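Putative Oleoyl-[acyl-carrier protein] thioesterase (Lactobacillus plantarum, PDB 2OWN) probably hydrolyses the thioester bond of oleoyl-acyl carrier protein to release the free fatty acid, as a member of the hotdog-fold acyl-ACP thioesterase family. Local coordinates at residues T66-D71 and S115-M120; F95-F100 and L110-S115; R148-I153 and H204-Y209. All coordinates share one frame; numbering follows the deposited sequence.

Contact 1: T66-D71 and S115-M120; sequences TQYAID and SIWVMM. With SO4 (sulfate ion), chain O.
The Tyr68 and Trp117 side chains cross obliquely on one side of two antiparallel strands and meet at the tip: Tyr68 OH stands 3.9 Å from Trp117 CZ2, and Ser115 CB approaches the Tyr68 ring at a slant. Trp117 NE1 turns back within its own strand to donate to Ser115 OG (3.2 Å), which also bonds to the Arg98 carbonyl. Behind the rings lies a classic beta bulge in a sheet of the N-terminal hotdog domain, where Thr66 and Gln67 both face Ile116. Ile116 O takes a good bond from Thr66 N (2.9 Å) and weak ones from Gln67 N and Thr66 OG1, while Ile116 N donates to Gln67 O at 3.2 Å. On the opposite face, the extended Gln67 side chain lies alongside Ile116, its CD 3.9 Å from Ile116 CG1, and sends NE2 to sulfate O3 (2.8 Å). An alanine here would probably leave Ile116 less well covered and would be likely to loosen the sulfate by losing the amide donor. From the bulge residue Thr66, CG2 meets Val118 CG2 at 3.4 Å, tighter than usual van der Waals contact, the two side chains crossing at about a right angle.

Contact 2: F95-F100 and L110-S115; sequences FAYREF and LAYITS
Strands 95-100 and 111-115 run antiparallel at 171°, their axes 4.7 Å apart at the closest, as the two arms of a beta hairpin. Phe100 and Ile113 form a hydrogen-bonded pair: Phe100 N gives to Ile113 O at 2.8 Å and Ile113 N to Phe100 O at 2.9 Å, each donor in the plane of the carbonyl it meets. Farther along, Arg98 N reaches Ser115 O (3.1 Å) from above the carbonyl plane, and Ser115 OG returns a bond to Arg98 O at 2.7 Å. Phe100 brings CD1 to within 3.7 Å of Ile113 CG2, its ring edge also meeting Ile113 O; both side chains pack on Ala38 of helix 31-48, as the sheet of a hotdog domain does around its central helix. The other face carries Tyr97, Glu99, Tyr112 and Thr114. Tyr97, its CG anti to the backbone N, puts OH 3.4 Å from Thr114 CG2. Glu99 is extended beyond CG, so that OE2 arrives in the plane of the Tyr112 ring and accepts from Tyr112 OH at 2.6 Å through its anti lone pair, with carboxylate and ring planes 73° apart. Glu99 OE1 is bonded to Ser89 OG and makes a long, weak ion pair with Arg87. So short a phenol bond, with further partners on the second oxygen, would probably keep this buried carboxylate ionised and its rotation fixed.

Contact 3: R148-I153 and H204-Y209; sequences RLPRPI and HVDVRY. With SO4 (sulfate ion), chain O.
A proline-rich loop, part of the connection from strand 141-142 to strand 162-167, crosses strand 204-209 of the C-terminal hotdog domain almost at right angles (89°). That strand pairs through its backbone with strand 61-72, so the loop passes over the seam where the two hotdog halves meet, and Leu149 packs on Gln67 while Pro150 packs on Ala69. Arg208 carries most of the contact. Its chain is bent at chi2, which folds the guanidinium back beneath the loop: Pro152 CD sits 4.0 Å above the guanidinium plane, over its centre, and presses on Arg208 CG at 3.4 Å. At the guanidinium edge, NH2 makes a weak, bent bond to Leu149 O (3.2 Å, 133° at the hydrogen). NH1 weakly serves Val207 O and a water 3.3 Å away, and the same water donates to Pro150 O at 2.6 Å, tying the loop carbonyl to the arginine. Asp206 also points toward the loop, and both carboxylate oxygens face acceptors there: OD2 lies 3.4 Å from both Pro150 O and Arg151 O. These crowded carbonyls alone would tend to raise its pKa, though the His204 ring, with OD1 in plane at its edge, could work the other way. Outside, a sulfate, probably from the crystallisation liquor, is held by weak bonds from Arg208 NH2 and from Arg151, whose NE is 3.3 Å from O1. The anion would offset some of the repulsion among three gathered arginines. Arg151 and Arg208 cross with their guanidinium planes 76° apart, whereas Arg148, in the conformer modelled here, lays NH1 over the centre of the Arg151 guanidinium, 3.4 Å above its plane.

Contacts 1 and 2 share strand 109-121, which lies between strands 61-72 and 95-103, and Ser115 belongs to both; contact 2 is nested inside the loop that contact 1 closes. Contact 2 is the buried one, built on backbone pairing that is firmest at Phe100 and Ile113, a hydrophobic face against the helix and an enclosed carboxylate. Contact 1 is partly buried, and its pairing is interrupted by the bulge. Contact 3, also partly buried, lays a loop across strand 204-209, where proline packing on Arg208 and Asp206 is joined by mostly weak polar bonds to arginines, water and sulfate. The sulfate links contacts 1 and 3, and Leu149 packs against Thr114 and Ser115 of contact 2.

Contact 1: T66-D71 and S115-M120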
loop_
_atom_site.group_PDB
_atom_site.type_symbol
_atom_site.label_atom_id
_atom_site.label_comp_id
_atom_site.label_asym_id
_atom_site.label_seq_id
_atom_site.Cartn_x
_atom_site.Cartn_y
_atom_site.Cartn_z
ATOM N N THR B 66 1.780 -20.301 7.818
ATOM C CA THR B 66 0.852 -20.637 8.899
ATOM C C THR B 66 1.091 -19.791 10.155
ATOM O O THR B 66 0.119 -19.490 10.858
ATOM C CB THR B 66 0.933 -22.142 9.275
ATOM O OG1 THR B 66 2.262 -22.481 9.697
ATOM C CG2 THR B 66 0.545 -23.014 8.087
ATOM N N GLN B 67 2.359 -19.418 10.427
ATOM C CA GLN B 67 2.752 -18.649 11.611
ATOM C C GLN B 67 3.826 -17.570 11.396
ATOM O O GLN B 67 4.669 -17.722 10.512
ATOM C CB GLN B 67 3.354 -19.605 12.651
ATOM C CG GLN B 67 2.573 -20.900 12.936
ATOM C CD GLN B 67 3.143 -21.743 14.062
ATOM O OE1 GLN B 67 4.034 -21.326 14.806
ATOM N NE2 GLN B 67 2.612 -22.949 14.195
ATOM N N TYR B 68 3.763 -16.505 12.216
ATOM C CA TYR B 68 4.763 -15.411 12.296
ATOM C C TYR B 68 4.974 -14.998 13.770
ATOM O O TYR B 68 4.010 -14.932 14.528
ATOM C CB TYR B 68 4.421 -14.103 11.555
ATOM C CG TYR B 68 4.574 -14.074 10.065
ATOM C CD1 TYR B 68 5.857 -14.139 9.473
ATOM C CD2 TYR B 68 3.472 -13.815 9.227
ATOM C CE1 TYR B 68 6.029 -14.059 8.052
ATOM C CE2 TYR B 68 3.621 -13.724 7.803
ATOM C CZ TYR B 68 4.906 -13.847 7.225
ATOM O OH TYR B 68 5.062 -13.772 5.849
ATOM N N ALA B 69 6.235 -14.757 14.133
ATOM C CA ALA B 69 6.661 -14.229 15.444
ATOM C C ALA B 69 7.593 -13.077 15.040
ATOM O O ALA B 69 8.582 -13.333 14.361
ATOM C CB ALA B 69 7.381 -15.257 16.272
ATOM N N ILE B 70 7.254 -11.842 15.415
ATOM C CA ILE B 70 8.008 -10.623 15.047
ATOM C C ILE B 70 8.498 -9.925 16.317
ATOM O O ILE B 70 7.676 -9.645 17.181
ATOM C CB ILE B 70 7.126 -9.634 14.227
ATOM C CG1 ILE B 70 6.386 -10.334 13.065
ATOM C CG2 ILE B 70 7.963 -8.442 13.711
ATOM C CD1 ILE B 70 5.446 -9.437 12.305
ATOM N N ASP B 71 9.814 -9.697 16.420
ATOM C CA ASP B 71 10.476 -9.007 17.536
ATOM C C ASP B 71 10.864 -7.652 16.952
ATOM O O ASP B 71 11.743 -7.607 16.104
ATOM C CB ASP B 71 11.699 -9.814 18.015
ATOM C CG ASP B 71 12.459 -9.168 19.190
ATOM O OD1 ASP B 71 12.003 -8.183 19.807
ATOM O OD2 ASP B 71 13.545 -9.693 19.524
ATOM N N SER B 115 9.176 -17.585 11.248
ATOM C CA SER B 115 7.936 -18.087 10.630
ATOM C C SER B 115 7.924 -19.573 10.292
ATOM O O SER B 115 8.983 -20.181 10.171
ATOM C CB SER B 115 7.685 -17.307 9.337
ATOM O OG SER B 115 8.785 -17.462 8.462
ATOM N N ILE B 116 6.705 -20.102 10.117
ATOM C CA ILE B 116 6.428 -21.497 9.751
ATOM C C ILE B 116 5.604 -21.484 8.447
ATOM O O ILE B 116 4.643 -20.709 8.334
ATOM C CB ILE B 116 5.693 -22.277 10.876
ATOM C CG1 ILE B 116 6.501 -22.286 12.185
ATOM C CG2 ILE B 116 5.409 -23.734 10.456
ATOM C CD1 ILE B 116 7.853 -22.992 12.128
ATOM N N TRP B 117 6.000 -22.335 7.489
ATOM C CA TRP B 117 5.359 -22.486 6.174
ATOM C C TRP B 117 5.051 -23.964 5.880
ATOM O O TRP B 117 5.831 -24.837 6.270
ATOM C CB TRP B 117 6.282 -21.955 5.082
ATOM C CG TRP B 117 6.636 -20.499 5.161
ATOM C CD1 TRP B 117 7.560 -19.919 5.986
ATOM C CD2 TRP B 117 6.130 -19.449 4.327
ATOM N NE1 TRP B 117 7.627 -18.567 5.748
ATOM C CE2 TRP B 117 6.773 -18.245 4.733
ATOM C CE3 TRP B 117 5.179 -19.398 3.281
ATOM C CZ2 TRP B 117 6.498 -16.986 4.134
ATOM C CZ3 TRP B 117 4.901 -18.138 2.664
ATOM C CH2 TRP B 117 5.567 -16.949 3.105
ATOM N N VAL B 118 3.944 -24.214 5.169
ATOM C CA VAL B 118 3.481 -25.567 4.762
ATOM C C VAL B 118 3.134 -25.606 3.258
ATOM O O VAL B 118 2.727 -24.574 2.699
ATOM C CB VAL B 118 2.261 -26.037 5.600
ATOM C CG1 VAL B 118 2.650 -26.175 7.062
ATOM C CG2 VAL B 118 1.062 -25.092 5.450
HETATM N N MSE B 119 3.299 -26.778 2.620
HETATM C CA MSE B 119 2.976 -26.945 1.190
HETATM C C MSE B 119 1.530 -27.419 1.036
HETATM O O MSE B 119 1.195 -28.523 1.486
HETATM C CB MSE B 119 3.917 -27.895 0.457
HETATM C CG MSE B 119 5.380 -27.528 0.576
HETATM SE SE MSE B 119 6.406 -28.139 -0.961
HETATM C CE MSE B 119 5.802 -26.757 -2.186
HETATM N N MSE B 120 0.692 -26.562 0.433
HETATM C CA MSE B 120 -0.730 -26.822 0.155
HETATM C C MSE B 120 -0.877 -27.203 -1.314
HETATM O O MSE B 120 -0.334 -26.502 -2.179
HETATM C CB MSE B 120 -1.601 -25.592 0.454
HETATM C CG MSE B 120 -1.716 -25.224 1.930
HETATM SE SE MSE B 120 -2.745 -26.506 2.992
HETATM C CE MSE B 120 -4.488 -26.283 2.143
HETATM S S SO4 O . 1.556 -24.510 17.263
HETATM O O1 SO4 O . 1.997 -23.544 18.253
HETATM O O2 SO4 O . 0.372 -23.983 16.589
HETATM O O3 SO4 O . 2.633 -24.721 16.302
HETATM O O4 SO4 O . 1.244 -25.785 17.899
#

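Contact 2: F95-F100 and L110-S115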
loop_
_atom_site.group_PDB
_atom_site.type_symbol
_atom_site.label_atom_id
_atom_site.label_comp_id
_atom_site.label_asym_id
_atom_site.label_seq_id
_atom_site.Cartn_x
_atom_site.Cartn_y
_atom_site.Cartn_z
ATOM N N PHE B 95 6.598 -29.053 7.847
ATOM C CA PHE B 95 6.854 -27.622 8.170
ATOM C C PHE B 95 8.265 -27.116 7.807
ATOM O O PHE B 95 9.243 -27.848 7.981
ATOM C CB PHE B 95 6.607 -27.369 9.668
ATOM C CG PHE B 95 5.264 -27.845 10.145
ATOM C CD1 PHE B 95 4.118 -27.045 9.970
ATOM C CD2 PHE B 95 5.129 -29.113 10.752
ATOM C CE1 PHE B 95 2.829 -27.496 10.405
ATOM C CE2 PHE B 95 3.853 -29.587 11.200
ATOM C CZ PHE B 95 2.696 -28.769 11.025
ATOM N N ALA B 96 8.335 -25.872 7.304
ATOM C CA ALA B 96 9.573 -25.171 6.911
ATOM C C ALA B 96 9.756 -23.946 7.818
ATOM O O ALA B 96 8.817 -23.168 7.965
ATOM C CB ALA B 96 9.499 -24.740 5.462
ATOM N N TYR B 97 10.955 -23.783 8.397
ATOM C CA TYR B 97 11.313 -22.673 9.307
ATOM C C TYR B 97 12.112 -21.600 8.540
ATOM O O TYR B 97 13.227 -21.886 8.099
ATOM C CB TYR B 97 12.094 -23.222 10.513
ATOM C CG TYR B 97 12.538 -22.189 11.531
ATOM C CD1 TYR B 97 11.585 -21.475 12.297
ATOM C CD2 TYR B 97 13.916 -21.950 11.783
ATOM C CE1 TYR B 97 11.991 -20.505 13.273
ATOM C CE2 TYR B 97 14.337 -20.988 12.760
ATOM C CZ TYR B 97 13.366 -20.271 13.497
ATOM O OH TYR B 97 13.771 -19.352 14.431
ATOM N N ARG B 98 11.540 -20.390 8.405
ATOM C CA ARG B 98 12.153 -19.255 7.687
ATOM C C ARG B 98 12.332 -18.026 8.594
ATOM O O ARG B 98 11.368 -17.581 9.235
ATOM C CB ARG B 98 11.308 -18.927 6.460
ATOM C CG ARG B 98 11.799 -17.757 5.579
ATOM C CD ARG B 98 11.093 -17.735 4.222
ATOM N NE ARG B 98 11.666 -18.769 3.354
ATOM C CZ ARG B 98 12.657 -18.615 2.461
ATOM N NH1 ARG B 98 13.244 -17.432 2.213
ATOM N NH2 ARG B 98 13.063 -19.687 1.773
ATOM N N GLU B 99 13.561 -17.487 8.606
ATOM C CA GLU B 99 13.959 -16.311 9.390
ATOM C C GLU B 99 14.215 -15.084 8.500
ATOM O O GLU B 99 14.666 -15.236 7.353
ATOM C CB GLU B 99 15.210 -16.613 10.199
ATOM C CG GLU B 99 14.984 -17.581 11.342
ATOM C CD GLU B 99 16.268 -17.886 12.049
ATOM O OE1 GLU B 99 17.004 -18.797 11.620
ATOM O OE2 GLU B 99 16.520 -17.272 13.094
ATOM N N PHE B 100 13.934 -13.893 9.051
ATOM C CA PHE B 100 14.142 -12.590 8.370
ATOM C C PHE B 100 14.724 -11.574 9.364
ATOM O O PHE B 100 14.316 -11.577 10.532
ATOM C CB PHE B 100 12.853 -11.942 7.835
ATOM C CG PHE B 100 11.928 -12.855 7.074
ATOM C CD1 PHE B 100 11.110 -13.773 7.769
ATOM C CD2 PHE B 100 11.749 -12.717 5.680
ATOM C CE1 PHE B 100 10.201 -14.615 7.085
ATOM C CE2 PHE B 100 10.824 -13.559 4.980
ATOM C CZ PHE B 100 10.050 -14.507 5.689
ATOM N N LEU B 110 16.557 -3.665 13.489
ATOM C CA LEU B 110 15.286 -2.946 13.606
ATOM C C LEU B 110 14.170 -3.944 13.935
ATOM O O LEU B 110 13.342 -3.680 14.823
ATOM C CB LEU B 110 14.975 -2.175 12.311
ATOM C CG LEU B 110 15.963 -1.087 11.887
ATOM C CD1 LEU B 110 15.451 -0.407 10.626
ATOM C CD2 LEU B 110 16.191 -0.042 12.971
ATOM N N ALA B 111 14.123 -5.056 13.184
ATOM C CA ALA B 111 13.147 -6.139 13.395
ATOM C C ALA B 111 13.721 -7.526 13.062
ATOM O O ALA B 111 14.634 -7.643 12.238
ATOM C CB ALA B 111 11.861 -5.883 12.613
ATOM N N TYR B 112 13.197 -8.543 13.755
ATOM C CA TYR B 112 13.567 -9.966 13.599
ATOM C C TYR B 112 12.265 -10.764 13.512
ATOM O O TYR B 112 11.458 -10.716 14.453
ATOM C CB TYR B 112 14.464 -10.421 14.750
ATOM C CG TYR B 112 14.701 -11.916 14.837
ATOM C CD1 TYR B 112 15.386 -12.599 13.807
ATOM C CD2 TYR B 112 14.277 -12.660 15.969
ATOM C CE1 TYR B 112 15.624 -14.006 13.888
ATOM C CE2 TYR B 112 14.516 -14.071 16.063
ATOM C CZ TYR B 112 15.190 -14.724 15.019
ATOM O OH TYR B 112 15.419 -16.070 15.094
ATOM N N ILE B 113 12.080 -11.464 12.385
ATOM C CA ILE B 113 10.893 -12.258 12.096
ATOM C C ILE B 113 11.247 -13.735 11.949
ATOM O O ILE B 113 12.231 -14.065 11.276
ATOM C CB ILE B 113 10.182 -11.793 10.789
ATOM C CG1 ILE B 113 9.863 -10.283 10.824
ATOM C CG2 ILE B 113 8.904 -12.617 10.523
ATOM C CD1 ILE B 113 9.182 -9.747 9.558
ATOM N N THR B 114 10.487 -14.587 12.645
ATOM C CA THR B 114 10.573 -16.054 12.548
ATOM C C THR B 114 9.207 -16.475 11.986
ATOM O O THR B 114 8.201 -15.780 12.213
ATOM C CB THR B 114 10.909 -16.770 13.879
ATOM O OG1 THR B 114 9.884 -16.555 14.853
ATOM C CG2 THR B 114 12.244 -16.288 14.422
ATOM N N SER B 115 9.176 -17.585 11.248
ATOM C CA SER B 115 7.936 -18.087 10.630
ATOM C C SER B 115 7.924 -19.573 10.292
ATOM O O SER B 115 8.983 -20.181 10.171
ATOM C CB SER B 115 7.685 -17.307 9.337
ATOM O OG SER B 115 8.785 -17.462 8.462
#

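Contact 3: R148-I153 and H204-Y209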
loop_
_atom_site.group_PDB
_atom_site.type_symbol
_atom_site.label_atom_id
_atom_site.label_comp_id
_atom_site.label_asym_id
_atom_site.label_seq_id
_atom_site.Cartn_x
_atom_site.Cartn_y
_atom_site.Cartn_z
ATOM N N ARG B 148 8.635 -24.545 18.924
ATOM C CA ARG B 148 7.304 -23.941 18.797
ATOM C C ARG B 148 7.437 -22.424 18.955
ATOM O O ARG B 148 8.081 -21.951 19.899
ATOM C CB ARG B 148 6.310 -24.519 19.823
ATOM C CG ARG B 148 4.847 -24.395 19.399
ATOM C CD ARG B 148 3.868 -24.885 20.483
ATOM N NE ARG B 148 3.585 -23.889 21.525
ATOM C CZ ARG B 148 2.844 -24.089 22.630
ATOM N NH1 ARG B 148 2.259 -25.270 22.910
ATOM N NH2 ARG B 148 2.686 -23.067 23.489
ATOM N N LEU B 149 6.861 -21.658 18.020
ATOM C CA LEU B 149 6.921 -20.173 18.077
ATOM C C LEU B 149 5.986 -19.657 19.196
ATOM O O LEU B 149 5.079 -20.401 19.605
ATOM C CB LEU B 149 6.560 -19.508 16.729
ATOM C CG LEU B 149 7.524 -19.579 15.527
ATOM C CD1 LEU B 149 7.904 -20.993 15.094
ATOM C CD2 LEU B 149 6.900 -18.811 14.360
ATOM N N PRO B 150 6.205 -18.412 19.714
ATOM C CA PRO B 150 5.303 -17.861 20.749
ATOM C C PRO B 150 3.852 -17.779 20.248
ATOM O O PRO B 150 3.617 -17.195 19.194
ATOM C CB PRO B 150 5.887 -16.469 21.035
ATOM C CG PRO B 150 7.279 -16.548 20.589
ATOM C CD PRO B 150 7.286 -17.453 19.414
ATOM N N ARG B 151 2.938 -18.467 20.935
ATOM C CA ARG B 151 1.525 -18.490 20.551
ATOM C C ARG B 151 0.794 -17.195 20.898
ATOM O O ARG B 151 1.113 -16.581 21.934
ATOM C CB ARG B 151 0.730 -19.631 21.232
ATOM C CG ARG B 151 0.917 -21.018 20.675
ATOM C CD ARG B 151 0.062 -21.990 21.478
ATOM N NE ARG B 151 -0.021 -23.337 20.904
ATOM C CZ ARG B 151 -0.654 -24.382 21.466
ATOM N NH1 ARG B 151 -1.290 -24.294 22.653
ATOM N NH2 ARG B 151 -0.658 -25.554 20.823
ATOM N N PRO B 152 -0.178 -16.769 20.038
ATOM C CA PRO B 152 -1.008 -15.631 20.434
ATOM C C PRO B 152 -1.987 -16.071 21.553
ATOM O O PRO B 152 -2.201 -17.284 21.775
ATOM C CB PRO B 152 -1.785 -15.266 19.152
ATOM C CG PRO B 152 -1.190 -16.038 18.071
ATOM C CD PRO B 152 -0.538 -17.226 18.677
ATOM N N ILE B 153 -2.557 -15.083 22.243
ATOM C CA ILE B 153 -3.555 -15.304 23.300
ATOM C C ILE B 153 -4.804 -15.871 22.613
ATOM O O ILE B 153 -5.143 -15.451 21.490
ATOM C CB ILE B 153 -3.913 -13.992 24.078
ATOM C CG1 ILE B 153 -2.694 -13.453 24.842
ATOM C CG2 ILE B 153 -5.077 -14.211 25.069
ATOM C CD1 ILE B 153 -2.937 -12.108 25.535
ATOM N N HIS B 204 6.314 -6.359 19.917
ATOM C CA HIS B 204 6.227 -7.749 19.460
ATOM C C HIS B 204 4.881 -8.069 18.790
ATOM O O HIS B 204 3.880 -7.432 19.117
ATOM C CB HIS B 204 6.440 -8.656 20.682
ATOM C CG HIS B 204 6.950 -10.018 20.353
ATOM N ND1 HIS B 204 6.136 -11.078 20.015
ATOM C CD2 HIS B 204 8.216 -10.491 20.335
ATOM C CE1 HIS B 204 6.891 -12.141 19.786
ATOM N NE2 HIS B 204 8.152 -11.810 19.974
ATOM N N VAL B 205 4.881 -9.016 17.843
ATOM C CA VAL B 205 3.673 -9.482 17.127
ATOM C C VAL B 205 3.719 -11.012 16.886
ATOM O O VAL B 205 4.741 -11.512 16.419
ATOM C CB VAL B 205 3.479 -8.788 15.741
ATOM C CG1 VAL B 205 2.171 -9.230 15.076
ATOM C CG2 VAL B 205 3.501 -7.246 15.852
ATOM N N ASP B 206 2.633 -11.717 17.241
ATOM C CA ASP B 206 2.437 -13.163 16.990
ATOM C C ASP B 206 1.249 -13.295 16.073
ATOM O O ASP B 206 0.244 -12.654 16.346
ATOM C CB ASP B 206 2.096 -13.941 18.247
ATOM C CG ASP B 206 3.199 -13.961 19.244
ATOM O OD1 ASP B 206 4.390 -13.921 18.866
ATOM O OD2 ASP B 206 2.840 -14.108 20.422
ATOM N N VAL B 207 1.350 -14.111 15.019
ATOM C CA VAL B 207 0.246 -14.333 14.065
ATOM C C VAL B 207 0.060 -15.829 13.806
ATOM O O VAL B 207 1.047 -16.544 13.704
ATOM C CB VAL B 207 0.498 -13.637 12.694
ATOM C CG1 VAL B 207 -0.755 -13.700 11.813
ATOM C CG2 VAL B 207 0.897 -12.179 12.868
ATOM N N ARG B 208 -1.199 -16.272 13.740
ATOM C CA ARG B 208 -1.598 -17.652 13.403
ATOM C C ARG B 208 -2.661 -17.531 12.311
ATOM O O ARG B 208 -3.666 -16.865 12.555
ATOM C CB ARG B 208 -2.172 -18.394 14.612
ATOM C CG ARG B 208 -1.172 -18.777 15.692
ATOM C CD ARG B 208 -0.281 -19.909 15.255
ATOM N NE ARG B 208 0.643 -20.336 16.316
ATOM C CZ ARG B 208 1.829 -19.781 16.615
ATOM N NH1 ARG B 208 2.323 -18.718 15.958
ATOM N NH2 ARG B 208 2.551 -20.296 17.617
ATOM N N TYR B 209 -2.424 -18.121 11.131
ATOM C CA TYR B 209 -3.378 -18.114 10.008
ATOM C C TYR B 209 -4.077 -19.460 10.040
ATOM O O TYR B 209 -3.414 -20.483 9.871
ATOM C CB TYR B 209 -2.687 -17.896 8.667
ATOM C CG TYR B 209 -1.895 -16.614 8.597
ATOM C CD1 TYR B 209 -2.516 -15.378 8.290
ATOM C CD2 TYR B 209 -0.503 -16.622 8.826
ATOM C CE1 TYR B 209 -1.750 -14.165 8.220
ATOM C CE2 TYR B 209 0.267 -15.440 8.755
ATOM C CZ TYR B 209 -0.354 -14.214 8.459
ATOM O OH TYR B 209 0.414 -13.082 8.398
HETATM S S SO4 O . 1.556 -24.510 17.263
HETATM O O1 SO4 O . 1.997 -23.544 18.253
HETATM O O2 SO4 O . 0.372 -23.983 16.589
HETATM O O3 SO4 O . 2.633 -24.721 16.302
HETATM O O4 SO4 O . 1.244 -25.785 17.899
HETATM O O HOH W 1 4.525 -16.360 16.853
#